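Local coordinates for V-type ATP synthase alpha chain (Nanoarchaeum equitans Kin4-M, PDB 5BN3), which probably serves as the A subunit of an archaeal V/A-type rotary complex and carries a P-loop nucleotide-binding domain, at residues T107-K119 against I157-A169. Numbering follows the deposited sequence.
Sequences TLDRKKVWEFIPK and IYEGNFTIEETIA
Trp114 O receives two hydrogens from strand 160-162. Phe162 N donates to Trp114 O at 2.8 Å. The CA-H of Asn161 adds a weaker contact, with CA 3.1 Å from Trp114 O. In return Trp114 N donates to Phe162 O at 2.7 Å. Phe116 and Gly160 form the next hydrogen-bonded pair, with Phe116 N 2.7 Å from Gly160 O. Glu115 and Asn161 make the non-hydrogen-bonded pair between them. This antiparallel ladder adds strand 160-162 to an edge of strand 114-118, whose Ile117 bonds to Thr134 of strand 131-137.

Phe116 shares a sheet face with Trp114 and Phe162. Its CG lies opposite the backbone N (chi1 175°), which carries the ring toward Ile168. Ile168 CD1 sits over one ring face, off-centre, 4.1 Å from the centroid, as a CH-pi contact. The ring edge meets Tyr158 O, 3.4 Å from CE2. Further along, the Pro118 ring rests on Ile157 and Glu159.

Beyond the strand, Ile164 runs beside Trp114, its CD1 3.6 Å from the indole CD1. Lys112 CG lies over an indole face. A water takes the hydrogen of Ile164 N and lies within bonding range of Asp109 O and Lys112 O. Arg110 NE is 3.7 Å from Glu165 OE2, a long salt bridge with the guanidinium and carboxylate planes 85° apart. The stronger partner of Arg110 is Glu70.

Thus backbone bonds and apolar packing join these parts of the barrel-sandwich domain, while the long Arg110-Glu165 pair probably adds little.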
ATOM      1  N   THR A 107      41.561  -6.190 -23.711  1.00 44.26           N
ATOM      2  CA  THR A 107      41.468  -6.685 -22.339  1.00 41.91           C
ATOM      3  C   THR A 107      42.799  -7.210 -21.809  1.00 42.38           C
ATOM      4  O   THR A 107      43.245  -6.820 -20.728  1.00 42.35           O
ATOM      5  CB  THR A 107      40.414  -7.808 -22.232  1.00 45.04           C
ATOM      6  OG1 THR A 107      39.124  -7.289 -22.580  1.00 47.27           O
ATOM      7  CG2 THR A 107      40.364  -8.374 -20.818  1.00 38.17           C
ATOM      8  N   LEU A 108      43.423  -8.099 -22.575  1.00 42.57           N
ATOM      9  CA  LEU A 108      44.669  -8.734 -22.164  1.00 49.15           C
ATOM     10  C   LEU A 108      45.887  -7.972 -22.686  1.00 50.22           C
ATOM     11  O   LEU A 108      45.919  -7.559 -23.850  1.00 39.64           O
ATOM     12  CB  LEU A 108      44.698 -10.186 -22.650  1.00 46.27           C
ATOM     13  CG  LEU A 108      43.503 -11.040 -22.216  1.00 50.19           C
ATOM     14  CD1 LEU A 108      43.548 -12.424 -22.845  1.00 41.15           C
ATOM     15  CD2 LEU A 108      43.467 -11.148 -20.710  1.00 34.56           C
ATOM     16  N   ASP A 109      46.880  -7.785 -21.817  1.00 34.02           N
ATOM     17  CA  ASP A 109      48.117  -7.079 -22.163  1.00 41.78           C
ATOM     18  C   ASP A 109      48.783  -7.729 -23.377  1.00 48.05           C
ATOM     19  O   ASP A 109      49.067  -8.928 -23.370  1.00 40.95           O
ATOM     20  CB  ASP A 109      49.072  -7.074 -20.963  1.00 40.39           C
ATOM     21  CG  ASP A 109      50.194  -6.055 -21.099  1.00 64.83           C
ATOM     22  OD1 ASP A 109      50.738  -5.890 -22.212  1.00 61.15           O
ATOM     23  OD2 ASP A 109      50.540  -5.417 -20.083  1.00 83.48           O
ATOM     24  N   ARG A 110      49.016  -6.932 -24.417  1.00 45.87           N
ATOM     25  CA  ARG A 110      49.517  -7.440 -25.694  1.00 55.87           C
ATOM     26  C   ARG A 110      51.042  -7.495 -25.767  1.00 51.42           C
ATOM     27  O   ARG A 110      51.602  -7.976 -26.751  1.00 52.09           O
ATOM     28  CB  ARG A 110      48.983  -6.582 -26.849  1.00 48.89           C
ATOM     29  CG  ARG A 110      47.478  -6.665 -27.068  1.00 46.86           C
ATOM     30  CD  ARG A 110      47.054  -8.069 -27.467  1.00 55.20           C
ATOM     31  NE  ARG A 110      45.724  -8.106 -28.073  1.00 59.14           N
ATOM     32  CZ  ARG A 110      44.600  -8.355 -27.409  1.00 67.21           C
ATOM     33  NH1 ARG A 110      44.634  -8.587 -26.104  1.00 48.57           N
ATOM     34  NH2 ARG A 110      43.439  -8.368 -28.049  1.00 56.44           N
ATOM     35  N   LYS A 111      51.707  -7.001 -24.726  1.00 44.84           N
ATOM     36  CA  LYS A 111      53.167  -6.915 -24.726  1.00 58.07           C
ATOM     37  C   LYS A 111      53.824  -7.813 -23.683  1.00 58.17           C
ATOM     38  O   LYS A 111      54.995  -8.173 -23.815  1.00 52.85           O
ATOM     39  CB  LYS A 111      53.617  -5.466 -24.534  1.00 61.94           C
ATOM     40  CG  LYS A 111      53.370  -4.586 -25.745  1.00 62.00           C
ATOM     41  CD  LYS A 111      53.692  -3.132 -25.453  1.00 78.92           C
ATOM     42  CE  LYS A 111      53.652  -2.304 -26.725  1.00 98.92           C
ATOM     43  NZ  LYS A 111      54.664  -2.773 -27.713  1.00107.17           N
ATOM     44  N   LYS A 112      53.070  -8.163 -22.645  1.00 47.02           N
ATOM     45  CA  LYS A 112      53.551  -9.079 -21.613  1.00 47.62           C
ATOM     46  C   LYS A 112      54.010 -10.404 -22.225  1.00 46.81           C
ATOM     47  O   LYS A 112      53.311 -10.989 -23.057  1.00 44.34           O
ATOM     48  CB  LYS A 112      52.450  -9.334 -20.580  1.00 44.10           C
ATOM     49  CG  LYS A 112      52.717 -10.504 -19.654  1.00 47.35           C
ATOM     50  CD  LYS A 112      53.672 -10.151 -18.524  1.00 62.45           C
ATOM     51  CE  LYS A 112      53.963 -11.378 -17.667  1.00 68.36           C
ATOM     52  NZ  LYS A 112      54.759 -11.048 -16.448  1.00 71.48           N
ATOM     53  N   VAL A 113      55.191 -10.866 -21.822  1.00 42.78           N
ATOM     54  CA  VAL A 113      55.754 -12.098 -22.366  1.00 43.77           C
ATOM     55  C   VAL A 113      55.505 -13.283 -21.436  1.00 36.18           C
ATOM     56  O   VAL A 113      55.938 -13.281 -20.284  1.00 47.34           O
ATOM     57  CB  VAL A 113      57.267 -11.960 -22.637  1.00 44.54           C
ATOM     58  CG1 VAL A 113      57.836 -13.279 -23.118  1.00 40.54           C
ATOM     59  CG2 VAL A 113      57.522 -10.872 -23.670  1.00 42.66           C
ATOM     60  N   TRP A 114      54.810 -14.295 -21.946  1.00 35.97           N
ATOM     61  CA  TRP A 114      54.474 -15.471 -21.150  1.00 39.26           C
ATOM     62  C   TRP A 114      55.343 -16.667 -21.516  1.00 50.96           C
ATOM     63  O   TRP A 114      55.824 -16.766 -22.643  1.00 41.70           O
ATOM     64  CB  TRP A 114      53.003 -15.836 -21.355  1.00 38.13           C
ATOM     65  CG  TRP A 114      52.068 -14.726 -21.006  1.00 43.76           C
ATOM     66  CD1 TRP A 114      51.426 -13.886 -21.868  1.00 44.81           C
ATOM     67  CD2 TRP A 114      51.678 -14.327 -19.689  1.00 38.17           C
ATOM     68  NE1 TRP A 114      50.654 -12.990 -21.166  1.00 42.15           N
ATOM     69  CE2 TRP A 114      50.790 -13.243 -19.825  1.00 40.53           C
ATOM     70  CE3 TRP A 114      51.988 -14.789 -18.408  1.00 42.18           C
ATOM     71  CZ2 TRP A 114      50.211 -12.611 -18.723  1.00 40.36           C
ATOM     72  CZ3 TRP A 114      51.416 -14.165 -17.321  1.00 45.62           C
ATOM     73  CH2 TRP A 114      50.539 -13.086 -17.482  1.00 36.73           C
ATOM     74  N   GLU A 115      55.537 -17.580 -20.568  1.00 37.48           N
ATOM     75  CA  GLU A 115      56.236 -18.830 -20.862  1.00 43.27           C
ATOM     76  C   GLU A 115      55.239 -19.978 -20.995  1.00 52.94           C
ATOM     77  O   GLU A 115      54.611 -20.386 -20.015  1.00 39.57           O
ATOM     78  CB  GLU A 115      57.283 -19.152 -19.792  1.00 41.36           C
ATOM     79  CG  GLU A 115      58.090 -20.410 -20.095  1.00 51.71           C
ATOM     80  CD  GLU A 115      59.343 -20.529 -19.248  1.00 76.55           C
ATOM     81  OE1 GLU A 115      60.452 -20.360 -19.800  1.00 64.99           O
ATOM     82  OE2 GLU A 115      59.223 -20.802 -18.036  1.00 70.68           O
ATOM     83  N   PHE A 116      55.099 -20.490 -22.213  1.00 33.77           N
ATOM     84  CA  PHE A 116      54.159 -21.565 -22.506  1.00 37.52           C
ATOM     85  C   PHE A 116      54.844 -22.932 -22.522  1.00 50.22           C
ATOM     86  O   PHE A 116      55.790 -23.154 -23.280  1.00 46.47           O
ATOM     87  CB  PHE A 116      53.475 -21.296 -23.850  1.00 37.72           C
ATOM     88  CG  PHE A 116      52.567 -22.400 -24.303  1.00 41.21           C
ATOM     89  CD1 PHE A 116      51.365 -22.636 -23.656  1.00 38.43           C
ATOM     90  CD2 PHE A 116      52.908 -23.192 -25.389  1.00 42.00           C
ATOM     91  CE1 PHE A 116      50.522 -23.647 -24.075  1.00 42.67           C
ATOM     92  CE2 PHE A 116      52.070 -24.207 -25.816  1.00 37.82           C
ATOM     93  CZ  PHE A 116      50.874 -24.435 -25.158  1.00 47.00           C
ATOM     94  N   ILE A 117      54.363 -23.842 -21.679  1.00 40.33           N
ATOM     95  CA  ILE A 117      54.877 -25.208 -21.627  1.00 41.74           C
ATOM     96  C   ILE A 117      53.817 -26.177 -22.153  1.00 52.59           C
ATOM     97  O   ILE A 117      52.780 -26.370 -21.514  1.00 43.23           O
ATOM     98  CB  ILE A 117      55.270 -25.600 -20.186  1.00 41.53           C
ATOM     99  CG1 ILE A 117      56.331 -24.641 -19.634  1.00 54.71           C
ATOM    100  CG2 ILE A 117      55.765 -27.037 -20.137  1.00 48.01           C
ATOM    101  CD1 ILE A 117      56.667 -24.869 -18.171  1.00 65.45           C
ATOM    102  N   PRO A 118      54.074 -26.795 -23.319  1.00 45.83           N
ATOM    103  CA  PRO A 118      53.084 -27.665 -23.967  1.00 42.44           C
ATOM    104  C   PRO A 118      52.840 -28.958 -23.193  1.00 42.54           C
ATOM    105  O   PRO A 118      53.732 -29.436 -22.494  1.00 44.89           O
ATOM    106  CB  PRO A 118      53.726 -27.975 -25.325  1.00 54.10           C
ATOM    107  CG  PRO A 118      55.188 -27.853 -25.084  1.00 63.88           C
ATOM    108  CD  PRO A 118      55.339 -26.742 -24.074  1.00 49.50           C
ATOM    109  N   LYS A 119      51.634 -29.504 -23.311  1.00 50.28           N
ATOM    110  CA  LYS A 119      51.301 -30.764 -22.664  1.00 57.93           C
ATOM    111  C   LYS A 119      50.872 -31.782 -23.705  1.00 46.86           C
ATOM    112  O   LYS A 119      50.500 -32.908 -23.377  1.00 55.80           O
ATOM    113  CB  LYS A 119      50.197 -30.562 -21.624  1.00 55.73           C
ATOM    114  CG  LYS A 119      50.657 -29.824 -20.381  1.00 63.38           C
ATOM    115  CD  LYS A 119      51.873 -30.506 -19.771  1.00 79.64           C
ATOM    116  CE  LYS A 119      52.276 -29.864 -18.452  1.00 84.99           C
ATOM    117  NZ  LYS A 119      53.409 -30.594 -17.813  1.00 77.78           N
ATOM    118  N   ILE A 157      53.102 -27.521 -32.751  1.00 46.28           N
ATOM    119  CA  ILE A 157      52.955 -26.950 -31.412  1.00 52.48           C
ATOM    120  C   ILE A 157      54.296 -26.466 -30.869  1.00 56.96           C
ATOM    121  O   ILE A 157      55.293 -27.191 -30.897  1.00 49.42           O
ATOM    122  CB  ILE A 157      52.258 -27.920 -30.419  1.00 51.41           C
ATOM    123  CG1 ILE A 157      52.100 -27.256 -29.046  1.00 46.40           C
ATOM    124  CG2 ILE A 157      53.015 -29.235 -30.309  1.00 48.33           C
ATOM    125  CD1 ILE A 157      51.294 -28.072 -28.057  1.00 45.72           C
ATOM    126  N   TYR A 158      54.313 -25.231 -30.383  1.00 36.95           N
ATOM    127  CA  TYR A 158      55.556 -24.594 -29.967  1.00 34.00           C
ATOM    128  C   TYR A 158      55.716 -24.555 -28.451  1.00 45.48           C
ATOM    129  O   TYR A 158      54.835 -24.993 -27.707  1.00 42.16           O
ATOM    130  CB  TYR A 158      55.634 -23.187 -30.557  1.00 36.53           C
ATOM    131  CG  TYR A 158      55.415 -23.171 -32.050  1.00 47.84           C
ATOM    132  CD1 TYR A 158      56.125 -24.026 -32.880  1.00 50.42           C
ATOM    133  CD2 TYR A 158      54.485 -22.322 -32.626  1.00 54.61           C
ATOM    134  CE1 TYR A 158      55.925 -24.022 -34.243  1.00 51.29           C
ATOM    135  CE2 TYR A 158      54.278 -22.313 -33.991  1.00 61.87           C
ATOM    136  CZ  TYR A 158      55.001 -23.166 -34.793  1.00 63.65           C
ATOM    137  OH  TYR A 158      54.799 -23.162 -36.151  1.00 66.46           O
ATOM    138  N   GLU A 159      56.853 -24.031 -28.007  1.00 40.89           N
ATOM    139  CA  GLU A 159      57.191 -23.989 -26.591  1.00 46.05           C
ATOM    140  C   GLU A 159      58.068 -22.776 -26.324  1.00 48.99           C
ATOM    141  O   GLU A 159      58.894 -22.410 -27.162  1.00 45.48           O
ATOM    142  CB  GLU A 159      57.941 -25.265 -26.198  1.00 45.06           C
ATOM    143  CG  GLU A 159      58.664 -25.194 -24.861  1.00 59.15           C
ATOM    144  CD  GLU A 159      59.434 -26.462 -24.547  1.00 84.39           C
ATOM    145  OE1 GLU A 159      59.872 -27.147 -25.496  1.00 71.12           O
ATOM    146  OE2 GLU A 159      59.598 -26.773 -23.349  1.00 87.94           O
ATOM    147  N   GLY A 160      57.879 -22.141 -25.171  1.00 38.45           N
ATOM    148  CA  GLY A 160      58.758 -21.064 -24.760  1.00 32.78           C
ATOM    149  C   GLY A 160      58.052 -19.752 -24.491  1.00 46.43           C
ATOM    150  O   GLY A 160      56.923 -19.726 -23.996  1.00 41.84           O
ATOM    151  N   ASN A 161      58.724 -18.657 -24.827  1.00 40.75           N
ATOM    152  CA  ASN A 161      58.225 -17.328 -24.511  1.00 36.76           C
ATOM    153  C   ASN A 161      57.413 -16.706 -25.645  1.00 48.66           C
ATOM    154  O   ASN A 161      57.901 -16.569 -26.769  1.00 45.81           O
ATOM    155  CB  ASN A 161      59.384 -16.419 -24.098  1.00 37.17           C
ATOM    156  CG  ASN A 161      60.173 -16.984 -22.932  1.00 54.83           C
ATOM    157  OD1 ASN A 161      59.745 -16.902 -21.778  1.00 48.01           O
ATOM    158  ND2 ASN A 161      61.328 -17.568 -23.227  1.00 37.96           N
ATOM    159  N   PHE A 162      56.170 -16.339 -25.339  1.00 37.93           N
ATOM    160  CA  PHE A 162      55.256 -15.774 -26.329  1.00 36.46           C
ATOM    161  C   PHE A 162      54.422 -14.643 -25.736  1.00 45.63           C
ATOM    162  O   PHE A 162      54.216 -14.585 -24.523  1.00 41.41           O
ATOM    163  CB  PHE A 162      54.296 -16.849 -26.851  1.00 44.06           C
ATOM    164  CG  PHE A 162      54.979 -18.035 -27.462  1.00 53.50           C
ATOM    165  CD1 PHE A 162      55.329 -19.126 -26.683  1.00 40.43           C
ATOM    166  CD2 PHE A 162      55.251 -18.070 -28.822  1.00 50.72           C
ATOM    167  CE1 PHE A 162      55.951 -20.224 -27.243  1.00 51.29           C
ATOM    168  CE2 PHE A 162      55.873 -19.168 -29.389  1.00 64.67           C
ATOM    169  CZ  PHE A 162      56.222 -20.246 -28.598  1.00 47.25           C
ATOM    170  N   THR A 163      53.941 -13.749 -26.596  1.00 38.44           N
ATOM    171  CA  THR A 163      52.935 -12.768 -26.196  1.00 43.45           C
ATOM    172  C   THR A 163      51.569 -13.313 -26.593  1.00 51.11           C
ATOM    173  O   THR A 163      51.485 -14.331 -27.281  1.00 40.60           O
ATOM    174  CB  THR A 163      53.172 -11.380 -26.825  1.00 42.65           C
ATOM    175  OG1 THR A 163      52.960 -11.442 -28.240  1.00 52.21           O
ATOM    176  CG2 THR A 163      54.587 -10.902 -26.545  1.00 43.32           C
ATOM    177  N   ILE A 164      50.505 -12.631 -26.175  1.00 41.43           N
ATOM    178  CA  ILE A 164      49.146 -13.165 -26.281  1.00 47.59           C
ATOM    179  C   ILE A 164      48.639 -13.389 -27.716  1.00 42.16           C
ATOM    180  O   ILE A 164      47.841 -14.297 -27.960  1.00 49.20           O
ATOM    181  CB  ILE A 164      48.146 -12.293 -25.465  1.00 48.34           C
ATOM    182  CG1 ILE A 164      47.338 -13.159 -24.499  1.00 53.89           C
ATOM    183  CG2 ILE A 164      47.223 -11.494 -26.369  1.00 53.76           C
ATOM    184  CD1 ILE A 164      48.171 -13.780 -23.408  1.00 54.65           C
ATOM    185  N   GLU A 165      49.115 -12.586 -28.663  1.00 44.38           N
ATOM    186  CA  GLU A 165      48.615 -12.660 -30.036  1.00 46.99           C
ATOM    187  C   GLU A 165      49.392 -13.642 -30.908  1.00 50.69           C
ATOM    188  O   GLU A 165      49.087 -13.803 -32.091  1.00 59.15           O
ATOM    189  CB  GLU A 165      48.609 -11.271 -30.685  1.00 57.90           C
ATOM    190  CG  GLU A 165      47.415 -10.395 -30.316  1.00 72.08           C
ATOM    191  CD  GLU A 165      46.183 -10.681 -31.160  1.00 81.55           C
ATOM    192  OE1 GLU A 165      46.035 -11.821 -31.649  1.00 82.69           O
ATOM    193  OE2 GLU A 165      45.359  -9.759 -31.337  1.00 88.20           O
ATOM    194  N   GLU A 166      50.389 -14.300 -30.325  1.00 48.04           N
ATOM    195  CA  GLU A 166      51.241 -15.214 -31.082  1.00 51.44           C
ATOM    196  C   GLU A 166      50.690 -16.637 -31.147  1.00 53.84           C
ATOM    197  O   GLU A 166      50.135 -17.147 -30.172  1.00 51.79           O
ATOM    198  CB  GLU A 166      52.665 -15.214 -30.513  1.00 46.63           C
ATOM    199  CG  GLU A 166      53.385 -13.885 -30.687  1.00 48.91           C
ATOM    200  CD  GLU A 166      54.842 -13.939 -30.281  1.00 64.15           C
ATOM    201  OE1 GLU A 166      55.135 -14.395 -29.159  1.00 52.71           O
ATOM    202  OE2 GLU A 166      55.700 -13.521 -31.087  1.00 76.14           O
ATOM    203  N   THR A 167      50.851 -17.267 -32.308  1.00 55.88           N
ATOM    204  CA  THR A 167      50.445 -18.654 -32.514  1.00 43.69           C
ATOM    205  C   THR A 167      51.334 -19.595 -31.703  1.00 47.60           C
ATOM    206  O   THR A 167      52.562 -19.518 -31.779  1.00 47.37           O
ATOM    207  CB  THR A 167      50.527 -19.032 -34.008  1.00 61.29           C
ATOM    208  OG1 THR A 167      49.709 -18.139 -34.775  1.00 54.01           O
ATOM    209  CG2 THR A 167      50.061 -20.463 -34.236  1.00 54.23           C
ATOM    210  N   ILE A 168      50.714 -20.476 -30.921  1.00 40.83           N
ATOM    211  CA  ILE A 168      51.453 -21.433 -30.101  1.00 41.89           C
ATOM    212  C   ILE A 168      51.255 -22.858 -30.603  1.00 40.50           C
ATOM    213  O   ILE A 168      51.966 -23.777 -30.195  1.00 40.28           O
ATOM    214  CB  ILE A 168      51.046 -21.349 -28.616  1.00 53.69           C
ATOM    215  CG1 ILE A 168      49.527 -21.418 -28.462  1.00 48.52           C
ATOM    216  CG2 ILE A 168      51.568 -20.071 -27.993  1.00 45.84           C
ATOM    217  CD1 ILE A 168      49.043 -22.680 -27.796  1.00 49.86           C
ATOM    218  N   ALA A 169      50.275 -23.029 -31.486  1.00 43.75           N
ATOM    219  CA  ALA A 169      49.982 -24.326 -32.081  1.00 40.45           C
ATOM    220  C   ALA A 169      49.098 -24.180 -33.312  1.00 44.45           C
ATOM    221  O   ALA A 169      48.443 -23.154 -33.496  1.00 50.04           O
ATOM    222  CB  ALA A 169      49.323 -25.242 -31.067  1.00 42.42           C
TER
HETATM  223  O   HOH W   1      50.926 -10.780 -24.044  1.00 45.76           O
HETATM  224  O   HOH W   2      60.912 -17.120 -18.917  1.00 59.78           O